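Local coordinates for protein ribosomal RNA methyltransferase, putative (Plasmodium falciparum, PDB 2PLW) that binds S-adenosylmethionine and probably transfers its methyl group to a ribose 2'-hydroxyl of uridine in ribosomal RNA, at residues T177-K180 and S186-I189; L134-F139 and G148-K153. One frame throughout, in Å; residues are numbered along the deposited sequence.

Overall arrangement
The chain is one FtsJ-like, Rossmann-type methyltransferase domain with S-adenosylmethionine bound. Contact 2 closes first: helix 122-143 ends, the chain turns, and strand 148-155 runs back under the helix beside the parallel strand 107-112. Helix 160-168 and strand 171-176 follow. Contact 1 then closes the loop (181-185 not modelled) between strands 171-176 and 188-196, an antiparallel pair at one side of the sheet. The two closures follow in series and neither nest nor cross. Their centres are about 17 Å apart, but strands 148-155 and 188-196 are neighbours, and Glu188 of contact 1 touches Lys153 of contact 2. Contact 2 joins helix to sheet; contact 1 ties the loop after strand 171-176 to the start of strand 188-196.

Contact 1: T177-K180 and S186-I189; sequences TKPK and SREI
Lys180 and Glu188 form a hydrogen-bonded antiparallel pair. Lys180 N donates to Glu188 O at 2.9 Å, bent at the hydrogen (144°), with the donor in the carbonyl plane. The return bond, Glu188 N to Lys180 O at 3.0 Å, is straighter (166°). Each acceptor also takes a CA-H contact: Pro179 CA lies 3.4 Å from Glu188 O, and Arg187 CA lies 3.4 Å from Lys180 O.

Side chains pack next to this pair. Pro179 and Arg187 run alongside each other in the same direction. Pro179 CB is 3.8 Å from Arg187 NE, and the guanidinium meets the proline ring obliquely. Ile189 packs its CG2 branch against Pro179 and the Thr177 carbonyl. Ile189 CG2 lies 3.6 Å from Pro179 CA. Ile189 CG2 is also 3.5 Å from Thr177 O. A chi1 of 53° sets this branch beside the backbone N and puts CG1 between N and the carbonyl carbon.

Further out, Leu156 touches Pro179, Arg187 and Ile189. Thr177 OG1 is hydrogen-bonded to Tyr190 N, and Lys180 NZ forms a salt bridge with Glu12 of helix 7-17. Glu188 OE2 makes a long, weak ion pair with Lys153, the predicted proton acceptor, which is consistent with the lysine and glutamate of the K-D-K-E tetrad of related 2'-O-methyltransferases.

Main-chain bonds therefore carry the closure of the loop. The pairing uses the main chain of Glu188, and its carboxylate lies near Lys153, probably at the edge of the catalytic site.

Contact 2: L134-F139 and G148-K153; sequences LSITHF and GTYIVK
Tyr150 reaches from strand 148-155 to Ile136 and Thr137 on helix 122-143. This is part of a beta-alpha-beta crossover of the Rossmann-like fold: strand 107-112 leads to the helix, and the helix returns to the parallel strand 148-155.

The tight part centres on the phenol oxygen. Tyr150 OH donates to Thr137 OG1 at 2.9 Å. Thr137 OG1 is also hydrogen-bonded to Thr133 O, one helical turn earlier, which helps to fix its place. The tyrosine CG stands opposite the backbone N (chi1 170°), which swings the ring out of the strand toward the helix. Both partners meet the ring at its edge, near its plane. Thr137 OG1 comes by the CE2 side, 3.7 Å from Tyr150 CE2. Ile136 CG2 comes by the other side, 4.1 Å from Tyr150 CE1 and 3.5 Å from Tyr150 OH. Each of these side chains crosses the tyrosine at about a right angle. Leu167 of helix 160-168 covers both Thr137 and Tyr150.

Elsewhere the contact is loose. Val152 points toward the helix, yet Val152 CG2 stays 4.5 Å from Ile136 CG2. On the outer helix face, Leu134, Ser135 and His138 point away from the strand, and Leu134 is exposed. The side chain of Ile136 is about 5 Å from the bound S-adenosylmethionine, so this side of the contact lies near the cofactor pocket. The Thr137 N atom sits 3.3 Å from Tyr150 OH, but the geometry is wrong for a second bond.

Contact 1: T177-K180 and S186-I189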
loop_
_atom_site.group_PDB
_atom_site.type_symbol
_atom_site.label_atom_id
_atom_site.label_comp_id
_atom_site.label_asym_id
_atom_site.label_seq_id
_atom_site.Cartn_x
_atom_site.Cartn_y
_atom_site.Cartn_z
ATOM N N THR A 177 -3.207 10.192 -9.351
ATOM C CA THR A 177 -2.771 9.750 -10.673
ATOM C C THR A 177 -3.961 9.789 -11.640
ATOM O O THR A 177 -5.094 9.966 -11.215
ATOM C CB THR A 177 -2.206 8.322 -10.619
ATOM O OG1 THR A 177 -3.270 7.405 -10.345
ATOM C CG2 THR A 177 -1.166 8.213 -9.525
ATOM N N LYS A 178 -3.689 9.597 -12.928
ATOM C CA LYS A 178 -4.728 9.535 -13.964
ATOM C C LYS A 178 -5.629 8.294 -13.844
ATOM O O LYS A 178 -5.120 7.181 -13.711
ATOM C CB LYS A 178 -4.076 9.582 -15.352
ATOM C CG LYS A 178 -5.054 9.830 -16.493
ATOM C CD LYS A 178 -5.590 11.269 -16.474
ATOM C CE LYS A 178 -6.457 11.585 -17.702
ATOM N NZ LYS A 178 -7.901 11.230 -17.504
ATOM N N PRO A 179 -6.971 8.486 -13.866
ATOM C CA PRO A 179 -7.933 7.374 -13.767
ATOM C C PRO A 179 -7.721 6.260 -14.810
ATOM O O PRO A 179 -7.303 6.539 -15.942
ATOM C CB PRO A 179 -9.290 8.053 -14.002
ATOM C CG PRO A 179 -9.079 9.467 -13.673
ATOM C CD PRO A 179 -7.650 9.792 -13.951
ATOM N N LYS A 180 -8.019 5.020 -14.425
ATOM C CA LYS A 180 -7.876 3.863 -15.320
ATOM C C LYS A 180 -9.133 2.991 -15.325
ATOM O O LYS A 180 -9.678 2.673 -14.266
ATOM C CB LYS A 180 -6.638 3.025 -14.949
ATOM C CG LYS A 180 -5.301 3.623 -15.418
ATOM C CD LYS A 180 -4.094 2.988 -14.722
ATOM C CE LYS A 180 -2.826 3.070 -15.599
ATOM N NZ LYS A 180 -2.460 4.453 -16.070
ATOM N N SER A 186 -16.514 1.935 -12.999
ATOM C CA SER A 186 -15.707 2.061 -11.790
ATOM C C SER A 186 -14.225 2.238 -12.174
ATOM O O SER A 186 -13.483 1.260 -12.318
ATOM C CB SER A 186 -15.918 0.830 -10.899
ATOM O OG SER A 186 -16.414 1.180 -9.612
ATOM N N ARG A 187 -13.824 3.495 -12.373
ATOM C CA ARG A 187 -12.422 3.884 -12.640
ATOM C C ARG A 187 -11.585 3.892 -11.350
ATOM O O ARG A 187 -12.095 4.217 -10.279
ATOM C CB ARG A 187 -12.371 5.283 -13.254
ATOM C CG ARG A 187 -12.713 5.377 -14.737
ATOM C CD ARG A 187 -13.586 6.582 -14.969
ATOM N NE ARG A 187 -12.849 7.826 -15.176
ATOM C CZ ARG A 187 -13.292 9.029 -14.808
ATOM N NH1 ARG A 187 -12.562 10.110 -15.058
ATOM N NH2 ARG A 187 -14.460 9.160 -14.178
ATOM N N GLU A 188 -10.302 3.552 -11.468
ATOM C CA GLU A 188 -9.388 3.501 -10.321
ATOM C C GLU A 188 -8.257 4.505 -10.433
ATOM O O GLU A 188 -7.785 4.813 -11.528
ATOM C CB GLU A 188 -8.794 2.111 -10.174
ATOM C CG GLU A 188 -9.720 1.120 -9.493
ATOM C CD GLU A 188 -9.181 -0.287 -9.547
ATOM O OE1 GLU A 188 -8.333 -0.566 -10.425
ATOM O OE2 GLU A 188 -9.609 -1.117 -8.703
ATOM N N ILE A 189 -7.827 5.026 -9.286
ATOM C CA ILE A 189 -6.718 5.970 -9.241
ATOM C C ILE A 189 -5.833 5.518 -8.103
ATOM O O ILE A 189 -6.250 4.671 -7.308
ATOM C CB ILE A 189 -7.166 7.442 -8.980
ATOM C CG1 ILE A 189 -8.052 7.563 -7.719
ATOM C CG2 ILE A 189 -7.898 8.047 -10.203
ATOM C CD1 ILE A 189 -7.294 8.052 -6.492
#

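Contact 2: L134-F139 and G148-K153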
loop_
_atom_site.group_PDB
_atom_site.type_symbol
_atom_site.label_atom_id
_atom_site.label_comp_id
_atom_site.label_asym_id
_atom_site.label_seq_id
_atom_site.Cartn_x
_atom_site.Cartn_y
_atom_site.Cartn_z
ATOM N N LEU A 134 -9.718 4.037 4.034
ATOM C CA LEU A 134 -9.602 4.560 5.386
ATOM C C LEU A 134 -8.948 3.521 6.312
ATOM O O LEU A 134 -8.096 3.898 7.098
ATOM C CB LEU A 134 -10.969 5.027 5.914
ATOM C CG LEU A 134 -11.453 6.330 5.270
ATOM C CD1 LEU A 134 -12.932 6.578 5.600
ATOM C CD2 LEU A 134 -10.576 7.501 5.740
ATOM N N SER A 135 -9.325 2.237 6.208
ATOM C CA SER A 135 -8.738 1.172 7.037
ATOM C C SER A 135 -7.241 1.059 6.794
ATOM O O SER A 135 -6.449 1.019 7.743
ATOM C CB SER A 135 -9.412 -0.198 6.797
ATOM O OG SER A 135 -10.746 -0.150 7.280
ATOM N N ILE A 136 -6.862 1.055 5.516
ATOM C CA ILE A 136 -5.458 0.933 5.160
ATOM C C ILE A 136 -4.706 2.181 5.611
ATOM O O ILE A 136 -3.604 2.075 6.134
ATOM C CB ILE A 136 -5.275 0.700 3.644
ATOM C CG1 ILE A 136 -5.815 -0.683 3.257
ATOM C CG2 ILE A 136 -3.784 0.739 3.293
ATOM C CD1 ILE A 136 -6.022 -0.837 1.755
ATOM N N THR A 137 -5.305 3.363 5.439
ATOM C CA THR A 137 -4.688 4.625 5.904
ATOM C C THR A 137 -4.452 4.665 7.436
ATOM O O THR A 137 -3.391 5.048 7.903
ATOM C CB THR A 137 -5.526 5.821 5.419
ATOM O OG1 THR A 137 -5.597 5.766 3.981
ATOM C CG2 THR A 137 -4.940 7.185 5.903
ATOM N N HIS A 138 -5.440 4.186 8.191
ATOM C CA HIS A 138 -5.319 4.099 9.641
ATOM C C HIS A 138 -4.167 3.189 10.055
ATOM O O HIS A 138 -3.428 3.506 10.980
ATOM C CB HIS A 138 -6.635 3.589 10.218
ATOM C CG HIS A 138 -6.648 3.553 11.709
ATOM N ND1 HIS A 138 -6.858 4.677 12.480
ATOM C CD2 HIS A 138 -6.450 2.529 12.573
ATOM C CE1 HIS A 138 -6.794 4.345 13.758
ATOM N NE2 HIS A 138 -6.547 3.050 13.840
ATOM N N PHE A 139 -4.038 2.049 9.373
ATOM C CA PHE A 139 -2.959 1.113 9.625
ATOM C C PHE A 139 -1.609 1.757 9.217
ATOM O O PHE A 139 -0.607 1.715 9.960
ATOM C CB PHE A 139 -3.249 -0.183 8.868
ATOM C CG PHE A 139 -2.059 -1.067 8.714
ATOM C CD1 PHE A 139 -1.684 -1.915 9.735
ATOM C CD2 PHE A 139 -1.275 -0.998 7.565
ATOM C CE1 PHE A 139 -0.582 -2.732 9.608
ATOM C CE2 PHE A 139 -0.149 -1.816 7.419
ATOM C CZ PHE A 139 0.193 -2.682 8.441
ATOM N N GLY A 148 8.331 8.977 4.942
ATOM C CA GLY A 148 7.929 7.844 4.143
ATOM C C GLY A 148 6.919 8.184 3.029
ATOM O O GLY A 148 6.284 9.261 3.048
ATOM N N THR A 149 6.830 7.257 2.076
ATOM C CA THR A 149 5.913 7.318 0.911
ATOM C C THR A 149 4.762 6.335 1.080
ATOM O O THR A 149 4.946 5.205 1.505
ATOM C CB THR A 149 6.681 6.998 -0.415
ATOM O OG1 THR A 149 7.690 7.992 -0.622
ATOM C CG2 THR A 149 5.764 6.962 -1.643
ATOM N N TYR A 150 3.570 6.772 0.713
ATOM C CA TYR A 150 2.387 5.922 0.819
ATOM C C TYR A 150 1.627 6.058 -0.466
ATOM O O TYR A 150 1.309 7.187 -0.859
ATOM C CB TYR A 150 1.540 6.436 1.970
ATOM C CG TYR A 150 0.152 5.835 2.089
ATOM C CD1 TYR A 150 -0.030 4.440 2.062
ATOM C CD2 TYR A 150 -0.949 6.649 2.365
ATOM C CE1 TYR A 150 -1.318 3.858 2.237
ATOM C CE2 TYR A 150 -2.238 6.085 2.544
ATOM C CZ TYR A 150 -2.405 4.701 2.487
ATOM O OH TYR A 150 -3.656 4.131 2.654
ATOM N N ILE A 151 1.351 4.931 -1.119
ATOM C CA ILE A 151 0.550 4.919 -2.354
ATOM C C ILE A 151 -0.606 3.953 -2.192
ATOM O O ILE A 151 -0.426 2.802 -1.819
ATOM C CB ILE A 151 1.410 4.564 -3.592
ATOM C CG1 ILE A 151 2.574 5.546 -3.665
ATOM C CG2 ILE A 151 0.526 4.655 -4.833
ATOM C CD1 ILE A 151 3.502 5.312 -4.842
ATOM N N VAL A 152 -1.825 4.434 -2.419
ATOM C CA VAL A 152 -2.985 3.578 -2.175
ATOM C C VAL A 152 -3.981 3.696 -3.321
ATOM O O VAL A 152 -4.305 4.803 -3.770
ATOM C CB VAL A 152 -3.643 3.893 -0.804
ATOM C CG1 VAL A 152 -4.060 5.368 -0.695
ATOM C CG2 VAL A 152 -4.819 2.943 -0.509
ATOM N N LYS A 153 -4.448 2.544 -3.784
ATOM C CA LYS A 153 -5.470 2.517 -4.837
ATOM C C LYS A 153 -6.883 2.717 -4.278
ATOM O O LYS A 153 -7.192 2.290 -3.169
ATOM C CB LYS A 153 -5.382 1.201 -5.620
ATOM C CG LYS A 153 -6.231 1.168 -6.892
ATOM C CD LYS A 153 -6.013 -0.131 -7.671
ATOM C CE LYS A 153 -6.438 -1.396 -6.981
ATOM N NZ LYS A 153 -6.053 -2.591 -7.801
#